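Local structure of coenzyme F420-dependent N(5),N(10)-methenyltetrahydromethanopterin reductase-related protein (6HUZ) at residues A[219-224]-A[233-238]; A[244-249]-A[260-265]. The protein is an [Fe]-hydrogenase paralog, HmdII, that binds the iron-guanylylpyridinol cofactor and 5,10-methenyltetrahydrofolate and uses tetrahydrofolate derivatives as substrates. All coordinates share one frame; numbering follows the deposited sequence.

Contact 1. Residues A[219-224]-A[233-238]; sequences EYYKVS and SMTEFQ. With NA (sodium ion), chain H; NA (sodium ion), chain I.
Tyr220 reaches across to Thr235 and Gln238 with the CD2-CE2 side of its ring and its hydroxyl end. The two helical segments, axes 10.2 Å apart and nearly antiparallel (153°), are the arms of a helical hairpin. CG of Tyr220 stands anti to the backbone N (chi1 161°); the Tyr220 and Thr235 side chains slide past each other in opposite directions. Tyr220 CE2 stands 3.5 Å from Thr235 O, which lies in the ring plane at the edge, and Thr235 CG2 also packs against this rim. Tyr220 OH lies 3.3 Å from Gln238 CB, and the ring plane is turned 65° from the Gln238 amide. Ser224 OG sits 3.0 Å above one face of the Tyr220 ring, toward the rim, while bonding to Tyr220 O at 3.0 Å. That carbonyl also accepts Ser224 N, from the opposite face of its plane. Thr235 CG2 also touches Tyr221 CA at 3.8 Å, and Thr235 OG1 lies 3.2 Å from Ser224 CB. An alanine at Tyr220 would probably open a gap beside Thr235 CG2 and leave Gln238 CB and CG without their packing partner. Gln238 O and OE1 bind one sodium ion with Ser242, while NE2 bonds Asp204 of the second subunit; Glu236 shares another with Glu256 and Lys356 of that subunit. Met234 touches the bound 5,10-methenyltetrahydrofolate and packs on Phe91 of the second subunit. Thus van der Waals contacts, several carbon against oxygen, join the arms with no hydrogen bond between the segments; polar ends of both, including Tyr221 OH to Glu300, bond the second subunit, the sodium ions staying on 233-238.

Contact 2. Residues A[244-249]-A[260-265]; sequences QVISSL and KLLNVD
Leu249 meets Leu261 and Leu262 without any flat group between them: no ring or amide takes part, the contact is made by methyl and methine groups, and the amides of Gln244 and Asn263 take no part in the contact between the two segments. The motif is a helix that doubles back on itself, within the helical family region of H2-forming methylenetetrahydromethanopterin dehydrogenase (6PGD_C clan). Segment 244-249 and Leu261 and Leu262 are all part of helix 232-262, yet the CA atoms of Leu249 and Leu261, twelve residues apart, are only 8.2 Å from each other, less than half the rise of a straight helix of that length. The intervening residues must therefore turn the chain sharply while staying helical.

Leu249 divides its two methyl groups between the partners. Its CD2 meets Leu261 CD1 at 3.6 Å, and its CD1 rests against Leu262 CG at 3.9 Å. CG of Leu249 stands anti to its carbonyl carbon (chi1 -74°), beside the backbone N. Leu262 then receives a second neighbour from another direction: Ile246 crosses it at about a right angle, with its CG1 4.1 Å from Leu262 CD1. Val245 adds a looser touch through CG1 to Leu262 CD2, 4.4 Å apart. Leu258 of the same helix packs against Ile246 and Leu249, and the loop residue Thr316 against Val245 and Leu249.

Ile246 also packs on Leu243 of the second subunit, and Gln244 NE2 bonds Gln244 OE1 of that subunit, so the first arm of the bend also faces the dimer interface. Just past Leu262, Asn263 leaves the helix with positive phi (75°) and serves as N-cap of helix 264-271, its OD1 accepting from Ala266 N.

Overall arrangement
From the N terminus, the chain runs through helix 207-228, turns at residues 229-231 and enters helix 232-262; contact 1 closes this turn, bringing 233-238 back beside 219-224. The same helix continues through 244-249, bends over ten helical residues and returns at 260-262, just before helix 264-271, where contact 2 closes the second loop. The two are in series: contact 1 has closed before contact 2 opens, so they neither nest nor cross. Their centres are 19 Å apart and their nearest atoms about 7 Å apart. Contact 1 ties helix 207-228 to helix 232-262, contact 2 ties the two arms of helix 232-262 together, and both touch the second subunit.

Contact 1. Residues A[219-224]-A[233-238]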
# COMPACT_ATOMS: atom_id res chain seq x y z
N GLU A 219 5.49 -12.53 0.82
CA GLU A 219 4.87 -13.75 1.30
C GLU A 219 3.76 -14.17 0.30
O GLU A 219 3.69 -15.34 -0.07
CB GLU A 219 4.30 -13.57 2.71
CG GLU A 219 3.71 -14.86 3.26
CD GLU A 219 3.53 -14.88 4.76
OE1 GLU A 219 2.39 -15.14 5.21
OE2 GLU A 219 4.52 -14.65 5.49
N TYR A 220 2.94 -13.22 -0.15
CA TYR A 220 1.87 -13.51 -1.10
C TYR A 220 2.46 -13.95 -2.45
O TYR A 220 1.91 -14.81 -3.12
CB TYR A 220 0.94 -12.28 -1.24
CG TYR A 220 0.11 -12.33 -2.49
CD1 TYR A 220 -0.88 -13.29 -2.65
CD2 TYR A 220 0.34 -11.44 -3.54
CE1 TYR A 220 -1.62 -13.37 -3.82
CE2 TYR A 220 -0.39 -11.52 -4.73
CZ TYR A 220 -1.37 -12.49 -4.86
OH TYR A 220 -2.08 -12.59 -6.03
N TYR A 221 3.58 -13.38 -2.85
CA TYR A 221 4.21 -13.78 -4.10
C TYR A 221 4.66 -15.26 -3.99
O TYR A 221 4.46 -16.04 -4.93
CB TYR A 221 5.44 -12.87 -4.37
CG TYR A 221 6.42 -13.47 -5.35
CD1 TYR A 221 6.27 -13.28 -6.71
CD2 TYR A 221 7.50 -14.22 -4.91
CE1 TYR A 221 7.16 -13.83 -7.62
CE2 TYR A 221 8.39 -14.78 -5.82
CZ TYR A 221 8.21 -14.59 -7.17
OH TYR A 221 9.09 -15.12 -8.09
N LYS A 222 5.27 -15.65 -2.85
CA LYS A 222 5.72 -17.06 -2.69
C LYS A 222 4.52 -18.04 -2.70
O LYS A 222 4.61 -19.10 -3.31
CB LYS A 222 6.54 -17.22 -1.41
CG LYS A 222 7.98 -16.72 -1.56
CD LYS A 222 8.52 -16.12 -0.27
CE LYS A 222 8.58 -17.10 0.87
NZ LYS A 222 8.25 -16.43 2.16
N VAL A 223 3.40 -17.68 -2.04
CA VAL A 223 2.21 -18.56 -2.04
C VAL A 223 1.69 -18.65 -3.48
O VAL A 223 1.33 -19.72 -3.94
CB VAL A 223 1.09 -18.02 -1.11
CG1 VAL A 223 -0.19 -18.84 -1.27
CG2 VAL A 223 1.54 -18.02 0.34
N SER A 224 1.64 -17.52 -4.19
CA SER A 224 1.16 -17.48 -5.59
C SER A 224 2.02 -18.33 -6.54
O SER A 224 1.49 -19.07 -7.36
CB SER A 224 1.15 -16.04 -6.10
OG SER A 224 0.10 -15.36 -5.44
N SER A 233 2.13 -11.73 -13.58
CA SER A 233 1.36 -10.53 -13.89
C SER A 233 0.15 -10.41 -12.96
O SER A 233 -0.17 -9.33 -12.52
CB SER A 233 0.92 -10.54 -15.35
OG SER A 233 -0.00 -11.58 -15.63
N MET A 234 -0.51 -11.54 -12.68
CA MET A 234 -1.68 -11.53 -11.80
C MET A 234 -1.26 -11.22 -10.40
O MET A 234 -1.92 -10.44 -9.72
CB MET A 234 -2.42 -12.87 -11.87
CG MET A 234 -3.02 -13.08 -13.22
SD MET A 234 -3.68 -14.73 -13.42
CE MET A 234 -5.14 -14.64 -12.29
N THR A 235 -0.16 -11.83 -9.95
CA THR A 235 0.34 -11.57 -8.60
C THR A 235 0.72 -10.08 -8.41
O THR A 235 0.33 -9.46 -7.41
CB THR A 235 1.55 -12.47 -8.33
OG1 THR A 235 1.12 -13.82 -8.41
CG2 THR A 235 2.20 -12.20 -6.95
N GLU A 236 1.44 -9.50 -9.34
CA GLU A 236 1.86 -8.10 -9.21
C GLU A 236 0.68 -7.17 -9.26
O GLU A 236 0.71 -6.15 -8.59
CB GLU A 236 2.88 -7.71 -10.28
CG GLU A 236 4.20 -8.43 -10.08
CD GLU A 236 5.34 -7.90 -10.90
OE1 GLU A 236 5.10 -7.09 -11.83
OE2 GLU A 236 6.49 -8.31 -10.63
N PHE A 237 -0.35 -7.49 -10.07
CA PHE A 237 -1.55 -6.65 -10.15
C PHE A 237 -2.23 -6.68 -8.76
O PHE A 237 -2.58 -5.63 -8.24
CB PHE A 237 -2.55 -7.21 -11.20
CG PHE A 237 -3.85 -6.44 -11.13
CD1 PHE A 237 -3.99 -5.23 -11.78
CD2 PHE A 237 -4.91 -6.91 -10.36
CE1 PHE A 237 -5.17 -4.49 -11.66
CE2 PHE A 237 -6.09 -6.17 -10.25
CZ PHE A 237 -6.21 -4.97 -10.90
N GLN A 238 -2.40 -7.87 -8.17
CA GLN A 238 -3.02 -8.01 -6.84
C GLN A 238 -2.25 -7.23 -5.77
O GLN A 238 -2.89 -6.54 -4.97
CB GLN A 238 -3.10 -9.49 -6.44
CG GLN A 238 -4.15 -10.26 -7.23
CD GLN A 238 -5.56 -9.90 -6.86
OE1 GLN A 238 -5.90 -9.72 -5.66
NE2 GLN A 238 -6.43 -9.77 -7.85
NA NA H . -5.73 -6.94 -4.65
NA NA I . 7.65 -7.57 -13.26
O HOH W 1 7.83 -9.65 -15.05

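Contact 2. Residues A[244-249]-A[260-265]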
# COMPACT_ATOMS: atom_id res chain seq x y z
N GLN A 244 -2.58 0.16 -3.22
CA GLN A 244 -3.11 1.44 -3.73
C GLN A 244 -4.46 1.69 -3.04
O GLN A 244 -4.73 2.79 -2.61
CB GLN A 244 -3.37 1.35 -5.24
CG GLN A 244 -3.84 2.63 -5.93
CD GLN A 244 -2.90 3.79 -5.72
OE1 GLN A 244 -1.91 3.97 -6.44
NE2 GLN A 244 -3.19 4.61 -4.73
N VAL A 245 -5.32 0.65 -2.95
CA VAL A 245 -6.63 0.81 -2.32
C VAL A 245 -6.51 1.25 -0.86
O VAL A 245 -7.20 2.19 -0.45
CB VAL A 245 -7.48 -0.47 -2.48
CG1 VAL A 245 -8.67 -0.48 -1.52
CG2 VAL A 245 -7.95 -0.60 -3.92
N ILE A 246 -5.68 0.57 -0.06
CA ILE A 246 -5.54 0.94 1.35
C ILE A 246 -5.01 2.36 1.42
O ILE A 246 -5.56 3.14 2.16
CB ILE A 246 -4.61 -0.02 2.14
CG1 ILE A 246 -5.27 -1.44 2.23
CG2 ILE A 246 -4.33 0.55 3.56
CD1 ILE A 246 -4.29 -2.51 2.68
N SER A 247 -3.96 2.68 0.68
CA SER A 247 -3.37 4.04 0.70
C SER A 247 -4.45 5.11 0.34
O SER A 247 -4.55 6.13 1.03
CB SER A 247 -2.23 4.14 -0.33
OG SER A 247 -1.59 5.39 -0.17
N SER A 248 -5.24 4.88 -0.74
CA SER A 248 -6.28 5.82 -1.18
C SER A 248 -7.33 6.05 -0.09
O SER A 248 -7.78 7.18 0.13
CB SER A 248 -7.00 5.31 -2.44
OG SER A 248 -6.05 5.22 -3.51
N LEU A 249 -7.71 4.96 0.60
CA LEU A 249 -8.73 5.02 1.65
C LEU A 249 -8.25 5.84 2.85
O LEU A 249 -9.02 6.67 3.37
CB LEU A 249 -9.16 3.61 2.06
CG LEU A 249 -10.06 2.91 1.05
CD1 LEU A 249 -10.14 1.39 1.35
CD2 LEU A 249 -11.44 3.55 0.98
N LYS A 260 -14.11 1.15 8.11
CA LYS A 260 -15.52 0.98 7.75
C LYS A 260 -15.71 0.46 6.32
O LYS A 260 -16.56 -0.39 6.08
CB LYS A 260 -16.27 2.31 7.88
CG LYS A 260 -17.76 2.23 7.54
CD LYS A 260 -18.51 1.36 8.52
CE LYS A 260 -19.98 1.71 8.60
NZ LYS A 260 -20.22 3.07 9.16
N LEU A 261 -14.96 0.99 5.38
CA LEU A 261 -15.15 0.55 4.01
C LEU A 261 -14.58 -0.83 3.67
O LEU A 261 -15.23 -1.56 2.95
CB LEU A 261 -14.63 1.62 3.05
CG LEU A 261 -15.41 2.95 3.19
CD1 LEU A 261 -14.61 4.11 2.61
CD2 LEU A 261 -16.79 2.85 2.53
N LEU A 262 -13.40 -1.22 4.18
CA LEU A 262 -12.89 -2.56 3.82
C LEU A 262 -13.68 -3.70 4.48
O LEU A 262 -13.85 -4.78 3.88
CB LEU A 262 -11.40 -2.71 4.18
CG LEU A 262 -10.41 -2.01 3.27
CD1 LEU A 262 -8.99 -2.18 3.80
CD2 LEU A 262 -10.50 -2.56 1.85
N ASN A 263 -14.16 -3.47 5.72
CA ASN A 263 -14.92 -4.44 6.52
C ASN A 263 -13.94 -5.50 7.08
O ASN A 263 -13.51 -6.44 6.39
CB ASN A 263 -16.11 -5.07 5.76
CG ASN A 263 -17.03 -5.85 6.70
OD1 ASN A 263 -16.57 -6.55 7.60
ND2 ASN A 263 -18.34 -5.76 6.53
N VAL A 264 -13.60 -5.35 8.36
CA VAL A 264 -12.66 -6.26 9.04
C VAL A 264 -13.21 -7.71 9.02
O VAL A 264 -12.48 -8.67 8.75
CB VAL A 264 -12.44 -5.76 10.50
CG1 VAL A 264 -11.77 -6.82 11.36
CG2 VAL A 264 -11.62 -4.47 10.51
N ASP A 265 -14.48 -7.87 9.31
CA ASP A 265 -15.10 -9.21 9.31
C ASP A 265 -14.94 -9.88 7.96
O ASP A 265 -14.64 -11.07 7.90
CB ASP A 265 -16.59 -9.12 9.67
CG ASP A 265 -16.78 -8.78 11.14
OD1 ASP A 265 -15.85 -9.06 11.93
OD2 ASP A 265 -17.85 -8.24 11.49